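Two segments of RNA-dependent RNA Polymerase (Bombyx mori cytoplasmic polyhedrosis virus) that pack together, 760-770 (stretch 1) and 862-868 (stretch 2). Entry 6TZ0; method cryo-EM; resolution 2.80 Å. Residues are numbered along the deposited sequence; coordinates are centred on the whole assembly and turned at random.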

ATOM      1  N   LEU A 760     -19.143  10.344  11.435  1.00 47.28           N
ATOM      2  CA  LEU A 760     -18.963  11.240  12.571  1.00 47.28           C
ATOM      3  C   LEU A 760     -18.943  10.469  13.885  1.00 47.28           C
ATOM      4  O   LEU A 760     -18.117  10.755  14.757  1.00 47.28           O
ATOM      5  N   ASN A 761     -19.812   9.465  14.027  1.00 46.82           N
ATOM      6  CA  ASN A 761     -19.829   8.652  15.239  1.00 46.82           C
ATOM      7  C   ASN A 761     -18.567   7.812  15.370  1.00 46.82           C
ATOM      8  O   ASN A 761     -18.059   7.630  16.480  1.00 46.82           O
ATOM      9  N   ALA A 762     -18.030   7.317  14.253  1.00 43.83           N
ATOM     10  CA  ALA A 762     -16.783   6.560  14.317  1.00 43.83           C
ATOM     11  C   ALA A 762     -15.607   7.450  14.710  1.00 43.83           C
ATOM     12  O   ALA A 762     -14.748   7.033  15.492  1.00 43.83           O
ATOM     13  N   LEU A 763     -15.565   8.686  14.207  1.00 43.97           N
ATOM     14  CA  LEU A 763     -14.482   9.592  14.588  1.00 43.97           C
ATOM     15  C   LEU A 763     -14.598  10.049  16.038  1.00 43.97           C
ATOM     16  O   LEU A 763     -13.578  10.202  16.728  1.00 43.97           O
ATOM     17  N   ILE A 764     -15.827  10.270  16.509  1.00 44.28           N
ATOM     18  CA  ILE A 764     -16.065  10.607  17.909  1.00 44.28           C
ATOM     19  C   ILE A 764     -15.669   9.449  18.819  1.00 44.28           C
ATOM     20  O   ILE A 764     -15.056   9.654  19.873  1.00 44.28           O
ATOM     21  N   ASP A 765     -15.959   8.213  18.404  1.00 43.60           N
ATOM     22  CA  ASP A 765     -15.540   7.056  19.185  1.00 43.60           C
ATOM     23  C   ASP A 765     -14.032   6.845  19.132  1.00 43.60           C
ATOM     24  O   ASP A 765     -13.455   6.305  20.081  1.00 43.60           O
ATOM     25  N   ASP A 766     -13.375   7.264  18.049  1.00 42.93           N
ATOM     26  CA  ASP A 766     -11.917   7.211  18.018  1.00 42.93           C
ATOM     27  C   ASP A 766     -11.282   8.262  18.916  1.00 42.93           C
ATOM     28  O   ASP A 766     -10.171   8.045  19.405  1.00 42.93           O
ATOM     29  N   LEU A 767     -11.950   9.392  19.137  1.00 39.70           N
ATOM     30  CA  LEU A 767     -11.448  10.433  20.027  1.00 39.70           C
ATOM     31  C   LEU A 767     -11.867  10.258  21.476  1.00 39.70           C
ATOM     32  O   LEU A 767     -12.008  11.257  22.176  1.00 39.70           O
ATOM     33  N   LEU A 768     -12.095   9.036  21.950  1.00 39.61           N
ATOM     34  CA  LEU A 768     -12.867   8.900  23.180  1.00 39.61           C
ATOM     35  C   LEU A 768     -11.964   8.748  24.402  1.00 39.61           C
ATOM     36  O   LEU A 768     -12.204   9.381  25.435  1.00 39.61           O
ATOM     37  N   PHE A 769     -10.949   7.882  24.331  1.00 36.52           N
ATOM     38  CA  PHE A 769     -10.023   7.768  25.454  1.00 36.52           C
ATOM     39  C   PHE A 769      -8.791   8.641  25.304  1.00 36.52           C
ATOM     40  O   PHE A 769      -8.016   8.758  26.253  1.00 36.52           O
ATOM     41  N   ARG A 770      -8.577   9.246  24.144  1.00 34.51           N
ATOM     42  CA  ARG A 770      -7.440  10.132  23.947  1.00 34.51           C
ATOM     43  C   ARG A 770      -7.789  11.587  24.231  1.00 34.51           C
ATOM     44  O   ARG A 770      -7.021  12.488  23.891  1.00 34.51           O
ATOM     45  N   SER A 862     -24.363   8.826  27.913  1.00 46.42           N
ATOM     46  CA  SER A 862     -22.939   9.045  28.043  1.00 46.42           C
ATOM     47  C   SER A 862     -22.226   8.645  26.759  1.00 46.42           C
ATOM     48  O   SER A 862     -22.837   8.247  25.768  1.00 46.42           O
ATOM     49  N   MET A 863     -20.904   8.724  26.781  1.00 45.70           N
ATOM     50  CA  MET A 863     -20.108   8.401  25.609  1.00 45.70           C
ATOM     51  C   MET A 863     -19.929   6.905  25.409  1.00 45.70           C
ATOM     52  O   MET A 863     -19.260   6.501  24.455  1.00 45.70           O
ATOM     53  N   PHE A 864     -20.509   6.081  26.278  1.00 42.35           N
ATOM     54  CA  PHE A 864     -20.392   4.635  26.188  1.00 42.35           C
ATOM     55  C   PHE A 864     -21.729   3.974  25.900  1.00 42.35           C
ATOM     56  O   PHE A 864     -21.893   2.784  26.171  1.00 42.35           O
ATOM     57  N   THR A 865     -22.692   4.715  25.371  1.00 43.64           N
ATOM     58  CA  THR A 865     -23.995   4.130  25.120  1.00 43.64           C
ATOM     59  C   THR A 865     -23.996   3.362  23.803  1.00 43.64           C
ATOM     60  O   THR A 865     -23.285   3.700  22.852  1.00 43.64           O
ATOM     61  N   ALA A 866     -24.782   2.292  23.776  1.00 44.84           N
ATOM     62  CA  ALA A 866     -24.818   1.405  22.631  1.00 44.84           C
ATOM     63  C   ALA A 866     -25.637   2.022  21.508  1.00 44.84           C
ATOM     64  O   ALA A 866     -26.531   2.841  21.724  1.00 44.84           O
ATOM     65  N   ARG A 867     -25.320   1.613  20.291  1.00 46.68           N
ATOM     66  CA  ARG A 867     -26.039   2.055  19.112  1.00 46.68           C
ATOM     67  C   ARG A 867     -26.747   0.858  18.503  1.00 46.68           C
ATOM     68  O   ARG A 867     -26.791  -0.224  19.090  1.00 46.68           O
ATOM     69  N   GLY A 868     -27.321   1.064  17.327  1.00 48.76           N
ATOM     70  CA  GLY A 868     -28.089   0.013  16.700  1.00 48.76           C
ATOM     71  C   GLY A 868     -29.541   0.070  17.110  1.00 48.76           C
ATOM     72  O   GLY A 868     -30.114   1.156  17.227  1.00 48.76           O
TER

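Which residues of the helical stretch face the other segment? The helix runs through Asp 766. Within the helix, Asn 761, Ile 764 and Asp 765 reach the contact, three and four residues apart; Leu 768 joins them from the loop that follows. Asn 761, Ile 764 and Leu 768 send their CA-to-CB bonds toward the second stretch. Asp 765 and Phe 769 leave sideways, yet the ends of their side chains come nearer. From the other segment Met 863 and Arg 867 point toward the first stretch, whereas Phe 864 starts sideways and reaches the contact with its ring. Ala 762 points away and plays no part.

How does Met 863 fit against the first stretch? All three of its chi angles are m, so the chain curls and brings its terminal methyl to Ile 764, with CE of Met 863 3.7 Å from CG2 of Ile 764. Ile 764, m at both chi angles, offers that methyl branch as the surface on which the thioether tip rests. The root of the methionine meets Leu 768 instead: CB of Met 863 lies 4.1 Å from CD2 of Leu 768, and the backbone O of Met 863 is 3.4 Å from CD1 of Leu 768. Met 863 thus spans two neighbouring bumps, its tip on one and its base on the other.

What closes the apolar end of the contact? Leu 768, t at both chi angles, extends its fork toward the type I beta turn that runs from Ser 862 to Thr 865. Its CD2 sits 3.6 Å from CE1 of Phe 864, so this one methyl lies close to both Met 863 and the phenylalanine ring. Beyond it, CE1 of Phe 769 comes within 3.4 Å of CE1 of Phe 864. Both phenylalanines have chi1 m, and their rings meet rim to rim with planes at 90° and centroids 6.0 Å apart; neither covers the face of the other.

What holds the polar end? Arg 867 reaches across with chi1 m and both chi2 and chi3 t, an extended arm that carries its guanidinium to the helix. There NH2 of Arg 867 forms a salt bridge with OD2 of Asp 765 at 2.8 Å; the hydrogen bond within it is weak, because the N-H...acceptor angle is just 116°. Asn 761, chi1 m, lays its CB over one face of the guanidinium, while its OD1 stands 3.5 Å from NH1 of Arg 867. The guanidinium thus has the asparagine CB over one of its faces and the aspartate carboxylate at its NH2, while its NE is satisfied elsewhere in the structure.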

ATOM      1  CB  LEU A 760     -20.056  12.314  12.561  1.00 47.28           C
ATOM      2  CG  LEU A 760     -20.033  13.556  13.465  1.00 47.28           C
ATOM      3  CD1 LEU A 760     -20.667  13.323  14.824  1.00 47.28           C
ATOM      4  CD2 LEU A 760     -18.609  14.054  13.644  1.00 47.28           C
ATOM      5  CB  ASN A 761     -21.063   7.754  15.260  1.00 46.82           C
ATOM      6  CG  ASN A 761     -22.326   8.515  15.567  1.00 46.82           C
ATOM      7  OD1 ASN A 761     -22.334   9.402  16.416  1.00 46.82           O
ATOM      8  ND2 ASN A 761     -23.408   8.162  14.896  1.00 46.82           N
ATOM      9  CB  ALA A 762     -16.511   5.874  12.981  1.00 43.83           C
ATOM     10  CB  LEU A 763     -14.466  10.797  13.656  1.00 43.97           C
ATOM     11  CG  LEU A 763     -14.023  10.554  12.218  1.00 43.97           C
ATOM     12  CD1 LEU A 763     -14.298  11.781  11.401  1.00 43.97           C
ATOM     13  CD2 LEU A 763     -12.552  10.233  12.170  1.00 43.97           C
ATOM     14  CB  ILE A 764     -17.537  11.033  18.091  1.00 44.28           C
ATOM     15  CG1 ILE A 764     -17.780  12.416  17.481  1.00 44.28           C
ATOM     16  CG2 ILE A 764     -17.976  10.999  19.528  1.00 44.28           C
ATOM     17  CD1 ILE A 764     -16.942  13.502  18.078  1.00 44.28           C
ATOM     18  CB  ASP A 765     -16.267   5.808  18.700  1.00 43.60           C
ATOM     19  CG  ASP A 765     -17.746   5.843  19.008  1.00 43.60           C
ATOM     20  OD1 ASP A 765     -18.131   6.507  19.991  1.00 43.60           O
ATOM     21  OD2 ASP A 765     -18.525   5.207  18.268  1.00 43.60           O
ATOM     22  CB  ASP A 766     -11.391   7.396  16.597  1.00 42.93           C
ATOM     23  CG  ASP A 766     -11.738   6.253  15.687  1.00 42.93           C
ATOM     24  OD1 ASP A 766     -11.949   5.135  16.189  1.00 42.93           O
ATOM     25  OD2 ASP A 766     -11.787   6.466  14.458  1.00 42.93           O
ATOM     26  CB  LEU A 767     -11.926  11.811  19.568  1.00 39.70           C
ATOM     27  CG  LEU A 767     -11.333  12.563  18.390  1.00 39.70           C
ATOM     28  CD1 LEU A 767     -12.210  13.754  18.117  1.00 39.70           C
ATOM     29  CD2 LEU A 767      -9.944  13.016  18.758  1.00 39.70           C
ATOM     30  CB  LEU A 768     -13.835   7.729  23.057  1.00 39.61           C
ATOM     31  CG  LEU A 768     -15.125   7.836  23.872  1.00 39.61           C
ATOM     32  CD1 LEU A 768     -16.182   7.036  23.168  1.00 39.61           C
ATOM     33  CD2 LEU A 768     -15.003   7.363  25.289  1.00 39.61           C
ATOM     34  CB  PHE A 769      -9.548   6.329  25.714  1.00 36.52           C
ATOM     35  CG  PHE A 769     -10.534   5.464  26.451  1.00 36.52           C
ATOM     36  CD1 PHE A 769     -11.887   5.737  26.450  1.00 36.52           C
ATOM     37  CD2 PHE A 769     -10.065   4.496  27.319  1.00 36.52           C
ATOM     38  CE1 PHE A 769     -12.759   4.965  27.160  1.00 36.52           C
ATOM     39  CE2 PHE A 769     -10.936   3.722  28.049  1.00 36.52           C
ATOM     40  CZ  PHE A 769     -12.289   3.964  27.971  1.00 36.52           C
ATOM     41  CB  ARG A 770      -6.888   9.951  22.536  1.00 34.51           C
ATOM     42  CG  ARG A 770      -7.875  10.184  21.434  1.00 34.51           C
ATOM     43  CD  ARG A 770      -7.254   9.829  20.105  1.00 34.51           C
ATOM     44  NE  ARG A 770      -7.017   8.400  19.941  1.00 34.51           N
ATOM     45  CZ  ARG A 770      -6.371   7.871  18.908  1.00 34.51           C
ATOM     46  NH1 ARG A 770      -5.896   8.653  17.953  1.00 34.51           N
ATOM     47  NH2 ARG A 770      -6.202   6.563  18.821  1.00 34.51           N
ATOM     48  CB  SER A 862     -22.404   8.276  29.249  1.00 46.42           C
ATOM     49  OG  SER A 862     -21.023   8.506  29.435  1.00 46.42           O
ATOM     50  CB  MET A 863     -18.745   9.076  25.716  1.00 45.70           C
ATOM     51  CG  MET A 863     -18.859  10.573  25.840  1.00 45.70           C
ATOM     52  SD  MET A 863     -19.805  11.256  24.479  1.00 45.70           S
ATOM     53  CE  MET A 863     -18.672  10.954  23.148  1.00 45.70           C
ATOM     54  CB  PHE A 864     -19.815   4.071  27.479  1.00 42.35           C
ATOM     55  CG  PHE A 864     -18.506   4.657  27.853  1.00 42.35           C
ATOM     56  CD1 PHE A 864     -17.359   4.303  27.182  1.00 42.35           C
ATOM     57  CD2 PHE A 864     -18.418   5.555  28.892  1.00 42.35           C
ATOM     58  CE1 PHE A 864     -16.160   4.834  27.541  1.00 42.35           C
ATOM     59  CE2 PHE A 864     -17.214   6.089  29.263  1.00 42.35           C
ATOM     60  CZ  PHE A 864     -16.081   5.733  28.580  1.00 42.35           C
ATOM     61  CB  THR A 865     -25.085   5.204  25.134  1.00 43.64           C
ATOM     62  OG1 THR A 865     -26.364   4.600  24.913  1.00 43.64           O
ATOM     63  CG2 THR A 865     -24.841   6.261  24.087  1.00 43.64           C
ATOM     64  CB  ALA A 866     -25.396   0.050  23.023  1.00 44.84           C
ATOM     65  CB  ARG A 867     -25.099   2.718  18.108  1.00 46.68           C
ATOM     66  CG  ARG A 867     -24.551   4.028  18.620  1.00 46.68           C
ATOM     67  CD  ARG A 867     -23.646   4.698  17.619  1.00 46.68           C
ATOM     68  NE  ARG A 867     -23.172   5.981  18.120  1.00 46.68           N
ATOM     69  CZ  ARG A 867     -22.032   6.149  18.776  1.00 46.68           C
ATOM     70  NH1 ARG A 867     -21.678   7.353  19.200  1.00 46.68           N
ATOM     71  NH2 ARG A 867     -21.238   5.115  18.993  1.00 46.68           N
TER